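Local coordinates for beta-xylosidase (Uncultured organism, PDB 4MLG), which probably hydrolyses short xylo-oligosaccharides, releasing xylose units from their non-reducing ends, as a calcium-binding glycoside hydrolase of family 43, at residues D23-Y28 with Y285-D290; I37-N40 with D44-N47; Y248-N253 with T259-I264. All coordinates share one frame; numbering follows the deposited sequence.

Interaction 1 of 3, residues D23-Y28 with Y285-D290; sequences DKLYIY and YLFHHD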
ATOM      1  N   ASP A  23     -26.455   2.892  27.226  1.00 76.51           N
ATOM      2  CA  ASP A  23     -27.689   2.111  27.340  1.00 78.53           C
ATOM      3  C   ASP A  23     -28.540   2.146  26.070  1.00 77.21           C
ATOM      4  O   ASP A  23     -29.729   1.827  26.095  1.00 77.29           O
ATOM      5  CB  ASP A  23     -28.510   2.546  28.558  1.00 83.09           C
ATOM      6  CG  ASP A  23     -27.763   2.349  29.860  1.00 87.10           C
ATOM      7  OD1 ASP A  23     -26.745   1.623  29.856  1.00 86.29           O
ATOM      8  OD2 ASP A  23     -28.194   2.915  30.885  1.00 91.24           O
ATOM      9  N   LYS A  24     -27.914   2.537  24.965  1.00 76.51           N
ATOM     10  CA  LYS A  24     -28.561   2.548  23.661  1.00 75.11           C
ATOM     11  C   LYS A  24     -27.811   1.607  22.731  1.00 73.33           C
ATOM     12  O   LYS A  24     -26.601   1.429  22.864  1.00 72.62           O
ATOM     13  CB  LYS A  24     -28.560   3.960  23.073  1.00 74.95           C
ATOM     14  CG  LYS A  24     -29.676   4.859  23.575  1.00 77.08           C
ATOM     15  CD  LYS A  24     -29.533   6.264  23.010  1.00 77.55           C
ATOM     16  CE  LYS A  24     -30.885   6.942  22.856  1.00 79.03           C
ATOM     17  NZ  LYS A  24     -31.722   6.262  21.828  1.00 77.37           N
ATOM     18  N   LEU A  25     -28.528   1.003  21.791  1.00 73.41           N
ATOM     19  CA  LEU A  25     -27.899   0.115  20.823  1.00 72.83           C
ATOM     20  C   LEU A  25     -27.651   0.839  19.504  1.00 70.94           C
ATOM     21  O   LEU A  25     -28.592   1.203  18.801  1.00 71.34           O
ATOM     22  CB  LEU A  25     -28.759  -1.129  20.595  1.00 74.55           C
ATOM     23  CG  LEU A  25     -28.235  -2.128  19.561  1.00 74.58           C
ATOM     24  CD1 LEU A  25     -28.321  -3.547  20.100  1.00 75.56           C
ATOM     25  CD2 LEU A  25     -29.006  -2.002  18.255  1.00 73.92           C
ATOM     26  N   TYR A  26     -26.381   1.048  19.178  1.00 69.18           N
ATOM     27  CA  TYR A  26     -26.015   1.702  17.926  1.00 66.31           C
ATOM     28  C   TYR A  26     -25.593   0.678  16.880  1.00 61.99           C
ATOM     29  O   TYR A  26     -24.946  -0.320  17.199  1.00 61.31           O
ATOM     30  CB  TYR A  26     -24.892   2.717  18.151  1.00 66.20           C
ATOM     31  CG  TYR A  26     -25.291   3.908  18.994  1.00 68.43           C
ATOM     32  CD1 TYR A  26     -25.685   5.101  18.404  1.00 69.45           C
ATOM     33  CD2 TYR A  26     -25.270   3.838  20.381  1.00 69.63           C
ATOM     34  CE1 TYR A  26     -26.049   6.193  19.172  1.00 71.95           C
ATOM     35  CE2 TYR A  26     -25.633   4.924  21.157  1.00 72.21           C
ATOM     36  CZ  TYR A  26     -26.021   6.099  20.548  1.00 73.52           C
ATOM     37  OH  TYR A  26     -26.381   7.182  21.317  1.00 76.33           O
ATOM     38  N   ILE A  27     -25.965   0.929  15.630  1.00 58.91           N
ATOM     39  CA  ILE A  27     -25.576   0.054  14.533  1.00 55.90           C
ATOM     40  C   ILE A  27     -24.736   0.823  13.520  1.00 56.83           C
ATOM     41  O   ILE A  27     -25.039   1.969  13.194  1.00 59.16           O
ATOM     42  CB  ILE A  27     -26.803  -0.547  13.824  1.00 52.78           C
ATOM     43  CG1 ILE A  27     -27.830  -1.028  14.850  1.00 53.02           C
ATOM     44  CG2 ILE A  27     -26.383  -1.687  12.910  1.00 50.42           C
ATOM     45  CD1 ILE A  27     -29.083  -1.606  14.235  1.00 52.54           C
ATOM     46  N   TYR A  28     -23.676   0.189  13.029  1.00 56.16           N
ATOM     47  CA  TYR A  28     -22.803   0.811  12.042  1.00 56.58           C
ATOM     48  C   TYR A  28     -22.700  -0.054  10.791  1.00 55.29           C
ATOM     49  O   TYR A  28     -21.734  -0.797  10.621  1.00 54.40           O
ATOM     50  CB  TYR A  28     -21.415   1.058  12.638  1.00 57.79           C
ATOM     51  CG  TYR A  28     -21.439   1.915  13.883  1.00 60.30           C
ATOM     52  CD1 TYR A  28     -21.421   3.301  13.794  1.00 61.48           C
ATOM     53  CD2 TYR A  28     -21.485   1.339  15.148  1.00 60.88           C
ATOM     54  CE1 TYR A  28     -21.444   4.089  14.927  1.00 63.17           C
ATOM     55  CE2 TYR A  28     -21.509   2.122  16.288  1.00 62.27           C
ATOM     56  CZ  TYR A  28     -21.488   3.497  16.170  1.00 63.33           C
ATOM     57  OH  TYR A  28     -21.512   4.284  17.297  1.00 65.36           O
ATOM     58  N   TYR A 285     -28.784 -10.838  20.352  1.00 66.70           N
ATOM     59  CA  TYR A 285     -29.347 -10.637  19.022  1.00 65.07           C
ATOM     60  C   TYR A 285     -28.311 -10.875  17.927  1.00 64.05           C
ATOM     61  O   TYR A 285     -27.130 -10.572  18.099  1.00 64.52           O
ATOM     62  CB  TYR A 285     -29.927  -9.226  18.894  1.00 64.50           C
ATOM     63  CG  TYR A 285     -31.054  -8.942  19.860  1.00 66.06           C
ATOM     64  CD1 TYR A 285     -32.371  -9.232  19.525  1.00 67.59           C
ATOM     65  CD2 TYR A 285     -30.804  -8.388  21.110  1.00 67.18           C
ATOM     66  CE1 TYR A 285     -33.406  -8.978  20.406  1.00 69.83           C
ATOM     67  CE2 TYR A 285     -31.831  -8.131  21.997  1.00 69.72           C
ATOM     68  CZ  TYR A 285     -33.131  -8.428  21.640  1.00 70.64           C
ATOM     69  OH  TYR A 285     -34.160  -8.174  22.519  1.00 71.64           O
ATOM     70  N   LEU A 286     -28.761 -11.424  16.803  1.00 62.88           N
ATOM     71  CA  LEU A 286     -27.894 -11.619  15.649  1.00 60.75           C
ATOM     72  C   LEU A 286     -28.292 -10.669  14.527  1.00 60.97           C
ATOM     73  O   LEU A 286     -29.144 -10.995  13.700  1.00 62.58           O
ATOM     74  CB  LEU A 286     -27.964 -13.066  15.154  1.00 60.25           C
ATOM     75  CG  LEU A 286     -27.108 -13.409  13.930  1.00 58.24           C
ATOM     76  CD1 LEU A 286     -25.628 -13.344  14.272  1.00 57.37           C
ATOM     77  CD2 LEU A 286     -27.478 -14.771  13.361  1.00 58.54           C
ATOM     78  N   PHE A 287     -27.687  -9.485  14.511  1.00 59.41           N
ATOM     79  CA  PHE A 287     -27.923  -8.532  13.435  1.00 58.28           C
ATOM     80  C   PHE A 287     -27.272  -9.049  12.160  1.00 57.29           C
ATOM     81  O   PHE A 287     -26.117  -9.463  12.178  1.00 57.25           O
ATOM     82  CB  PHE A 287     -27.354  -7.158  13.792  1.00 57.83           C
ATOM     83  CG  PHE A 287     -28.057  -6.487  14.939  1.00 57.89           C
ATOM     84  CD1 PHE A 287     -29.070  -5.571  14.707  1.00 57.39           C
ATOM     85  CD2 PHE A 287     -27.702  -6.768  16.248  1.00 59.12           C
ATOM     86  CE1 PHE A 287     -29.716  -4.952  15.758  1.00 58.50           C
ATOM     87  CE2 PHE A 287     -28.345  -6.150  17.302  1.00 60.25           C
ATOM     88  CZ  PHE A 287     -29.355  -5.243  17.055  1.00 59.90           C
ATOM     89  N   HIS A 288     -28.018  -9.033  11.060  1.00 56.68           N
ATOM     90  CA  HIS A 288     -27.505  -9.503   9.777  1.00 55.31           C
ATOM     91  C   HIS A 288     -28.288  -8.880   8.626  1.00 54.37           C
ATOM     92  O   HIS A 288     -28.950  -7.860   8.809  1.00 53.26           O
ATOM     93  CB  HIS A 288     -27.550 -11.033   9.700  1.00 55.71           C
ATOM     94  CG  HIS A 288     -28.912 -11.615   9.924  1.00 57.11           C
ATOM     95  ND1 HIS A 288     -29.536 -11.598  11.153  1.00 57.97           N
ATOM     96  CD2 HIS A 288     -29.763 -12.243   9.079  1.00 57.36           C
ATOM     97  CE1 HIS A 288     -30.717 -12.183  11.053  1.00 58.66           C
ATOM     98  NE2 HIS A 288     -30.878 -12.584   9.804  1.00 58.60           N
ATOM     99  N   HIS A 289     -28.213  -9.486   7.443  1.00 55.54           N
ATOM    100  CA  HIS A 289     -28.950  -8.974   6.290  1.00 58.56           C
ATOM    101  C   HIS A 289     -29.312 -10.047   5.265  1.00 60.94           C
ATOM    102  O   HIS A 289     -28.701 -11.114   5.223  1.00 61.90           O
ATOM    103  CB  HIS A 289     -28.172  -7.842   5.603  1.00 57.97           C
ATOM    104  CG  HIS A 289     -26.863  -8.267   5.010  1.00 56.49           C
ATOM    105  ND1 HIS A 289     -25.675  -7.630   5.302  1.00 55.14           N
ATOM    106  CD2 HIS A 289     -26.553  -9.254   4.134  1.00 56.07           C
ATOM    107  CE1 HIS A 289     -24.692  -8.209   4.636  1.00 54.35           C
ATOM    108  NE2 HIS A 289     -25.197  -9.199   3.923  1.00 54.70           N
ATOM    109  N   ASP A 290     -30.313  -9.748   4.443  1.00 62.74           N
ATOM    110  CA  ASP A 290     -30.614 -10.548   3.260  1.00 63.74           C
ATOM    111  C   ASP A 290     -31.172  -9.659   2.149  1.00 63.92           C
ATOM    112  O   ASP A 290     -31.415  -8.472   2.361  1.00 63.84           O
ATOM    113  CB  ASP A 290     -31.562 -11.712   3.579  1.00 65.13           C
ATOM    114  CG  ASP A 290     -32.843 -11.267   4.261  1.00 66.86           C
ATOM    115  OD1 ASP A 290     -33.235 -10.089   4.126  1.00 66.94           O
ATOM    116  OD2 ASP A 290     -33.469 -12.113   4.933  1.00 68.20           O
TER
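L25 and I27 press their side chains against the phenyl ring of F287, joining two sheets of the beta-propeller that family 43 enzymes share. Strand 24-32 belongs to one sheet and strand 283-290 to another. The CA atoms of I27 and F287 are still 9.0 Å apart, so side chains alone span the gap.

The bridging contacts are all apolar. The side chains of L25 and F287 come from opposite directions, and both L25 methyls reach the far end of the ring: CD2 lies 3.5 Å from F287 CZ and CD1 3.6 Å from the same atom. The CG of L25 is turned opposite the backbone N (chi1 178°), which carries the forked end across to the aromatic. I27 approaches at a slant through its extended arm, with CD1 3.7 Å from F287 CE1. Branched aliphatics suit these places because they offer compact methyls to a broad, flat partner. The long, flat phenylalanine in turn suits a gap this wide; V278 and V305 of the adjoining strands also touch F287.

The backbones of L25 and I27 bond within their own sheet, to M56 and F54 of strand 50-56, and, two residues apart on one strand, both residues turn toward F287. Because side chains alternate along a strand, L286 and H288 point to the other side of theirs. There the imidazole folds back on its own strand: H288 ND1 donates to L286 O over 2.6 Å, with the acceptor close to the ring plane and an N-H...O angle of 152°.

Interaction 2 of 3, residues I37-N40 with D44-N47; sequences IPEN and DHFN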
ATOM      1  N   ILE A  37     -22.798  -0.205 -12.177  1.00 74.39           N
ATOM      2  CA  ILE A  37     -21.808  -1.220 -12.512  1.00 71.49           C
ATOM      3  C   ILE A  37     -22.417  -2.617 -12.468  1.00 72.01           C
ATOM      4  O   ILE A  37     -23.021  -3.003 -11.467  1.00 70.82           O
ATOM      5  CB  ILE A  37     -20.611  -1.167 -11.543  1.00 66.65           C
ATOM      6  CG1 ILE A  37     -20.148   0.277 -11.346  1.00 65.28           C
ATOM      7  CG2 ILE A  37     -19.471  -2.042 -12.045  1.00 65.45           C
ATOM      8  CD1 ILE A  37     -19.019   0.422 -10.354  1.00 62.89           C
ATOM      9  N   PRO A  38     -22.261  -3.383 -13.559  1.00 74.39           N
ATOM     10  CA  PRO A  38     -22.740  -4.768 -13.599  1.00 76.26           C
ATOM     11  C   PRO A  38     -21.915  -5.642 -12.663  1.00 76.86           C
ATOM     12  O   PRO A  38     -20.835  -5.224 -12.247  1.00 74.82           O
ATOM     13  CB  PRO A  38     -22.501  -5.176 -15.054  1.00 77.77           C
ATOM     14  CG  PRO A  38     -21.393  -4.297 -15.516  1.00 76.97           C
ATOM     15  CD  PRO A  38     -21.607  -2.987 -14.819  1.00 75.50           C
ATOM     16  N   GLU A  39     -22.417  -6.830 -12.337  1.00 80.32           N
ATOM     17  CA  GLU A  39     -21.722  -7.729 -11.419  1.00 82.20           C
ATOM     18  C   GLU A  39     -20.321  -8.092 -11.907  1.00 84.69           C
ATOM     19  O   GLU A  39     -20.042  -8.060 -13.105  1.00 86.57           O
ATOM     20  CB  GLU A  39     -22.538  -9.000 -11.176  1.00 85.45           C
ATOM     21  CG  GLU A  39     -23.231  -9.042  -9.825  1.00 86.22           C
ATOM     22  CD  GLU A  39     -23.806 -10.409  -9.508  1.00 90.05           C
ATOM     23  OE1 GLU A  39     -23.943 -11.227 -10.441  1.00 93.35           O
ATOM     24  OE2 GLU A  39     -24.113 -10.667  -8.326  1.00 89.97           O
ATOM     25  N   ASN A  40     -19.449  -8.439 -10.965  1.00 85.59           N
ATOM     26  CA  ASN A  40     -18.060  -8.751 -11.280  1.00 88.33           C
ATOM     27  C   ASN A  40     -17.435  -9.634 -10.203  1.00 88.91           C
ATOM     28  O   ASN A  40     -17.890  -9.647  -9.061  1.00 87.18           O
ATOM     29  CB  ASN A  40     -17.256  -7.459 -11.430  1.00 87.97           C
ATOM     30  CG  ASN A  40     -15.963  -7.657 -12.196  1.00 89.53           C
ATOM     31  OD1 ASN A  40     -15.463  -8.776 -12.320  1.00 91.32           O
ATOM     32  ND2 ASN A  40     -15.411  -6.566 -12.712  1.00 89.58           N
ATOM     33  N   ASP A  44     -16.729  -5.183  -7.914  1.00 57.50           N
ATOM     34  CA  ASP A  44     -16.868  -3.771  -8.262  1.00 56.33           C
ATOM     35  C   ASP A  44     -18.290  -3.267  -8.016  1.00 56.30           C
ATOM     36  O   ASP A  44     -18.498  -2.081  -7.757  1.00 56.75           O
ATOM     37  CB  ASP A  44     -16.461  -3.519  -9.717  1.00 59.38           C
ATOM     38  CG  ASP A  44     -14.958  -3.411  -9.894  1.00 61.38           C
ATOM     39  OD1 ASP A  44     -14.268  -3.049  -8.917  1.00 61.65           O
ATOM     40  OD2 ASP A  44     -14.465  -3.682 -11.010  1.00 62.35           O
ATOM     41  N   HIS A  45     -19.264  -4.170  -8.095  1.00 56.40           N
ATOM     42  CA  HIS A  45     -20.659  -3.808  -7.859  1.00 57.36           C
ATOM     43  C   HIS A  45     -20.911  -3.429  -6.402  1.00 56.63           C
ATOM     44  O   HIS A  45     -21.897  -2.764  -6.085  1.00 56.64           O
ATOM     45  CB  HIS A  45     -21.600  -4.934  -8.295  1.00 59.83           C
ATOM     46  CG  HIS A  45     -21.240  -6.274  -7.736  1.00 60.41           C
ATOM     47  ND1 HIS A  45     -20.262  -7.072  -8.289  1.00 61.61           N
ATOM     48  CD2 HIS A  45     -21.730  -6.961  -6.677  1.00 61.41           C
ATOM     49  CE1 HIS A  45     -20.163  -8.190  -7.593  1.00 62.53           C
ATOM     50  NE2 HIS A  45     -21.044  -8.149  -6.610  1.00 62.40           N
ATOM     51  N   PHE A  46     -20.019  -3.861  -5.516  1.00 55.94           N
ATOM     52  CA  PHE A  46     -20.046  -3.408  -4.133  1.00 54.86           C
ATOM     53  C   PHE A  46     -19.361  -2.051  -4.044  1.00 55.23           C
ATOM     54  O   PHE A  46     -18.250  -1.935  -3.529  1.00 55.16           O
ATOM     55  CB  PHE A  46     -19.352  -4.414  -3.215  1.00 54.03           C
ATOM     56  CG  PHE A  46     -20.093  -5.712  -3.066  1.00 54.56           C
ATOM     57  CD1 PHE A  46     -21.282  -5.766  -2.359  1.00 54.08           C
ATOM     58  CD2 PHE A  46     -19.597  -6.877  -3.624  1.00 56.19           C
ATOM     59  CE1 PHE A  46     -21.965  -6.958  -2.216  1.00 55.38           C
ATOM     60  CE2 PHE A  46     -20.276  -8.075  -3.483  1.00 57.33           C
ATOM     61  CZ  PHE A  46     -21.462  -8.114  -2.779  1.00 56.78           C
ATOM     62  N   ASN A  47     -20.034  -1.027  -4.557  1.00 56.42           N
ATOM     63  CA  ASN A  47     -19.449   0.302  -4.657  1.00 56.74           C
ATOM     64  C   ASN A  47     -20.044   1.271  -3.643  1.00 56.38           C
ATOM     65  O   ASN A  47     -20.491   2.358  -4.004  1.00 57.08           O
ATOM     66  CB  ASN A  47     -19.638   0.851  -6.074  1.00 58.77           C
ATOM     67  CG  ASN A  47     -18.700   1.999  -6.388  1.00 59.72           C
ATOM     68  OD1 ASN A  47     -17.586   2.068  -5.866  1.00 60.17           O
ATOM     69  ND2 ASN A  47     -19.146   2.910  -7.244  1.00 60.46           N
TER
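The imidazole of H45 lies beneath the side chain of E39, whose CG sits over the middle of the ring, 3.8 Å from its centroid and only 5° off the normal. This is a CH-pi contact. The aliphatic part of the glutamate serves as the lid, while its carboxylate passes beyond the ring, turned 55° from the imidazole plane. H45 places its CG between its own backbone N and carbonyl carbon (chi1 51°), which swings the ring across to 37-40. At the rim the neighbour is polar: N40 O lies near the ring plane, 3.1 Å from H45 CE1. W299, from another loop, touches both E39 and H45.

A second group forms around I37, which slants across D44. Its CD1 comes 3.6 Å from D44 O, and CG2 packs against the CB of the aspartate; CD1 also lies near N47 ND2, the two side chains crossing at about a right angle. N40 and D44 run side by side, their amide and carboxylate planes nearly perpendicular, but the aspartate's firm partner is R81, which forms a salt bridge to OD1.

Both segments belong to the long irregular loop between strands 24-32 and 50-56. Neither is helix or strand; F46 is the centre of an inverse gamma turn. The chemistry is mixed: histidine can accept a CH group over its face and still keep polar edges. A sulfate ion, probably from the crystallisation liquor, lies about 4 Å from the H45 side chain, consistent with a place that can receive an anion.

Interaction 3 of 3, residues Y248-N253 with T259-I264; sequences YATGDN and TYRGVI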
ATOM      1  N   TYR A 248     -19.137 -20.336  13.754  1.00 59.69           N
ATOM      2  CA  TYR A 248     -18.503 -19.789  14.947  1.00 59.26           C
ATOM      3  C   TYR A 248     -17.551 -20.785  15.599  1.00 59.06           C
ATOM      4  O   TYR A 248     -17.727 -21.999  15.486  1.00 58.89           O
ATOM      5  CB  TYR A 248     -19.551 -19.315  15.957  1.00 59.47           C
ATOM      6  CG  TYR A 248     -20.190 -20.422  16.765  1.00 60.05           C
ATOM      7  CD1 TYR A 248     -19.816 -20.650  18.085  1.00 61.01           C
ATOM      8  CD2 TYR A 248     -21.168 -21.236  16.212  1.00 60.27           C
ATOM      9  CE1 TYR A 248     -20.399 -21.658  18.828  1.00 62.63           C
ATOM     10  CE2 TYR A 248     -21.756 -22.247  16.948  1.00 62.05           C
ATOM     11  CZ  TYR A 248     -21.368 -22.454  18.255  1.00 63.17           C
ATOM     12  OH  TYR A 248     -21.950 -23.460  18.992  1.00 64.44           O
ATOM     13  N   ALA A 249     -16.540 -20.254  16.279  1.00 58.01           N
ATOM     14  CA  ALA A 249     -15.561 -21.073  16.978  1.00 57.07           C
ATOM     15  C   ALA A 249     -15.388 -20.572  18.408  1.00 57.01           C
ATOM     16  O   ALA A 249     -15.900 -19.510  18.763  1.00 57.25           O
ATOM     17  CB  ALA A 249     -14.236 -21.051  16.238  1.00 56.33           C
ATOM     18  N   THR A 250     -14.672 -21.333  19.228  1.00 57.26           N
ATOM     19  CA  THR A 250     -14.466 -20.954  20.623  1.00 57.29           C
ATOM     20  C   THR A 250     -13.002 -21.037  21.049  1.00 59.40           C
ATOM     21  O   THR A 250     -12.232 -21.840  20.521  1.00 59.69           O
ATOM     22  CB  THR A 250     -15.326 -21.803  21.581  1.00 57.40           C
ATOM     23  OG1 THR A 250     -15.097 -23.194  21.328  1.00 58.10           O
ATOM     24  CG2 THR A 250     -16.804 -21.492  21.390  1.00 55.92           C
ATOM     25  N   GLY A 251     -12.631 -20.190  22.004  1.00 61.19           N
ATOM     26  CA  GLY A 251     -11.273 -20.142  22.514  1.00 63.74           C
ATOM     27  C   GLY A 251     -11.244 -19.541  23.907  1.00 67.00           C
ATOM     28  O   GLY A 251     -12.279 -19.125  24.426  1.00 67.88           O
ATOM     29  N   ASP A 252     -10.063 -19.489  24.513  1.00 69.68           N
ATOM     30  CA  ASP A 252      -9.940 -18.989  25.878  1.00 72.88           C
ATOM     31  C   ASP A 252      -9.163 -17.673  25.965  1.00 70.75           C
ATOM     32  O   ASP A 252      -8.975 -17.126  27.052  1.00 70.87           O
ATOM     33  CB  ASP A 252      -9.298 -20.045  26.784  1.00 79.39           C
ATOM     34  CG  ASP A 252      -7.853 -20.332  26.419  1.00 83.80           C
ATOM     35  OD1 ASP A 252      -7.484 -20.152  25.239  1.00 83.92           O
ATOM     36  OD2 ASP A 252      -7.082 -20.740  27.312  1.00 86.74           O
ATOM     37  N   ASN A 253      -8.720 -17.170  24.816  1.00 68.55           N
ATOM     38  CA  ASN A 253      -7.973 -15.916  24.765  1.00 66.42           C
ATOM     39  C   ASN A 253      -8.023 -15.293  23.370  1.00 64.83           C
ATOM     40  O   ASN A 253      -8.203 -16.003  22.381  1.00 63.41           O
ATOM     41  CB  ASN A 253      -6.526 -16.137  25.222  1.00 64.37           C
ATOM     42  CG  ASN A 253      -5.694 -16.875  24.195  1.00 60.42           C
ATOM     43  OD1 ASN A 253      -4.966 -16.262  23.415  1.00 56.41           O
ATOM     44  ND2 ASN A 253      -5.789 -18.199  24.195  1.00 61.82           N
ATOM     45  N   THR A 259     -11.389 -23.249  18.085  1.00 59.10           N
ATOM     46  CA  THR A 259     -11.902 -24.514  17.576  1.00 59.06           C
ATOM     47  C   THR A 259     -13.324 -24.362  17.046  1.00 58.18           C
ATOM     48  O   THR A 259     -14.215 -23.906  17.764  1.00 58.03           O
ATOM     49  CB  THR A 259     -11.876 -25.601  18.668  1.00 61.46           C
ATOM     50  OG1 THR A 259     -10.521 -25.998  18.916  1.00 63.26           O
ATOM     51  CG2 THR A 259     -12.685 -26.815  18.241  1.00 60.50           C
ATOM     52  N   TYR A 260     -13.521 -24.739  15.784  1.00 57.94           N
ATOM     53  CA  TYR A 260     -14.839 -24.713  15.146  1.00 58.15           C
ATOM     54  C   TYR A 260     -15.892 -25.440  15.978  1.00 58.91           C
ATOM     55  O   TYR A 260     -15.613 -26.476  16.584  1.00 58.37           O
ATOM     56  CB  TYR A 260     -14.767 -25.334  13.747  1.00 58.84           C
ATOM     57  CG  TYR A 260     -16.116 -25.549  13.091  1.00 60.79           C
ATOM     58  CD1 TYR A 260     -16.735 -24.531  12.377  1.00 60.25           C
ATOM     59  CD2 TYR A 260     -16.770 -26.775  13.180  1.00 62.20           C
ATOM     60  CE1 TYR A 260     -17.968 -24.724  11.775  1.00 60.22           C
ATOM     61  CE2 TYR A 260     -18.001 -26.975  12.584  1.00 62.28           C
ATOM     62  CZ  TYR A 260     -18.594 -25.948  11.882  1.00 61.58           C
ATOM     63  OH  TYR A 260     -19.819 -26.146  11.287  1.00 62.54           O
ATOM     64  N   ARG A 261     -17.104 -24.894  15.995  1.00 59.03           N
ATOM     65  CA  ARG A 261     -18.189 -25.473  16.778  1.00 61.14           C
ATOM     66  C   ARG A 261     -19.396 -25.848  15.926  1.00 60.44           C
ATOM     67  O   ARG A 261     -19.843 -26.994  15.947  1.00 60.98           O
ATOM     68  CB  ARG A 261     -18.603 -24.523  17.902  1.00 63.71           C
ATOM     69  CG  ARG A 261     -17.591 -24.441  19.030  1.00 67.65           C
ATOM     70  CD  ARG A 261     -17.496 -25.773  19.752  1.00 72.72           C
ATOM     71  NE  ARG A 261     -16.311 -25.865  20.599  1.00 76.37           N
ATOM     72  CZ  ARG A 261     -15.482 -26.904  20.606  1.00 78.25           C
ATOM     73  NH1 ARG A 261     -15.711 -27.942  19.813  1.00 78.09           N
ATOM     74  NH2 ARG A 261     -14.425 -26.906  21.406  1.00 78.92           N
ATOM     75  N   GLY A 262     -19.925 -24.885  15.177  1.00 58.85           N
ATOM     76  CA  GLY A 262     -21.094 -25.141  14.357  1.00 58.67           C
ATOM     77  C   GLY A 262     -21.523 -23.985  13.474  1.00 57.01           C
ATOM     78  O   GLY A 262     -20.708 -23.157  13.067  1.00 55.19           O
ATOM     79  N   VAL A 263     -22.817 -23.938  13.176  1.00 57.11           N
ATOM     80  CA  VAL A 263     -23.374 -22.923  12.292  1.00 54.25           C
ATOM     81  C   VAL A 263     -24.366 -22.039  13.040  1.00 54.27           C
ATOM     82  O   VAL A 263     -25.281 -22.539  13.693  1.00 55.71           O
ATOM     83  CB  VAL A 263     -24.086 -23.571  11.085  1.00 53.61           C
ATOM     84  CG1 VAL A 263     -24.741 -22.510  10.207  1.00 53.10           C
ATOM     85  CG2 VAL A 263     -23.109 -24.412  10.278  1.00 52.85           C
ATOM     86  N   ILE A 264     -24.182 -20.727  12.947  1.00 54.19           N
ATOM     87  CA  ILE A 264     -25.116 -19.787  13.557  1.00 55.45           C
ATOM     88  C   ILE A 264     -26.256 -19.472  12.596  1.00 58.20           C
ATOM     89  O   ILE A 264     -27.423 -19.450  12.988  1.00 58.97           O
ATOM     90  CB  ILE A 264     -24.424 -18.468  13.957  1.00 52.37           C
ATOM     91  CG1 ILE A 264     -23.264 -18.733  14.915  1.00 51.63           C
ATOM     92  CG2 ILE A 264     -25.418 -17.510  14.595  1.00 52.08           C
ATOM     93  CD1 ILE A 264     -22.608 -17.469  15.433  1.00 51.36           C
TER
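Y248 lays its ring beside R261 and I264 in a beta hairpin of the propeller, where strands 246-251 and 258-265 run antiparallel. An irregularity marks the pairing: Y248 lies opposite G262 but A249 opposite Y260, a beta bulge that takes up R261 as the extra residue. Y248 O accepts the amide of R261 over 3.0 Å, whereas the bond from Y248 N to G262 O is weak.

Y248 buries the most surface. Its CG stands between the backbone N and carbonyl carbon (chi1 78°), tipping the ring toward the partner strand. R261 CB comes over one face, 3.8 Å from the centroid, in a CH-pi contact, and I264 CG1 packs 3.5 Å from Y248 CD2. The backbone N of G262 also comes close to the ring. The phenol reaches further, its OH bonded to the backbone N of I316. Replacing Y248 with an alanine would probably leave a gap between R261 CB and I264 and the I316 amide without this oxygen partner.

T250 pairs with T259 through two backbone bonds, T250 N to T259 O and T259 N to T250 O. Its small hydroxyl suits the neighbouring arginine, whose chain bends at chi2 back across the hairpin: R261 NE donates to T250 OG1 over 3.0 Å at 143°, the oxygen lying 25° out of the guanidinium plane.

In the fold
Interactions 1 and 3 meet directly: L286 CD2 packs 3.6 Å from I264 CG2, so the strand carrying F287 is linked to the hairpin as well as to strand 24-32. Neither contact supplies D85 or H274, which bind the calcium ion; the F287 side chain is about 10 Å from the ion and that of I264 about 12 Å. Interaction 2 stands apart on the long loop, its centre 26 Å from that of interaction 1 and 33 Å from that of interaction 3. Interactions 1 and 2 are nonetheless about 7 Å apart at their nearest atoms, and F46 and H289 both touch R301.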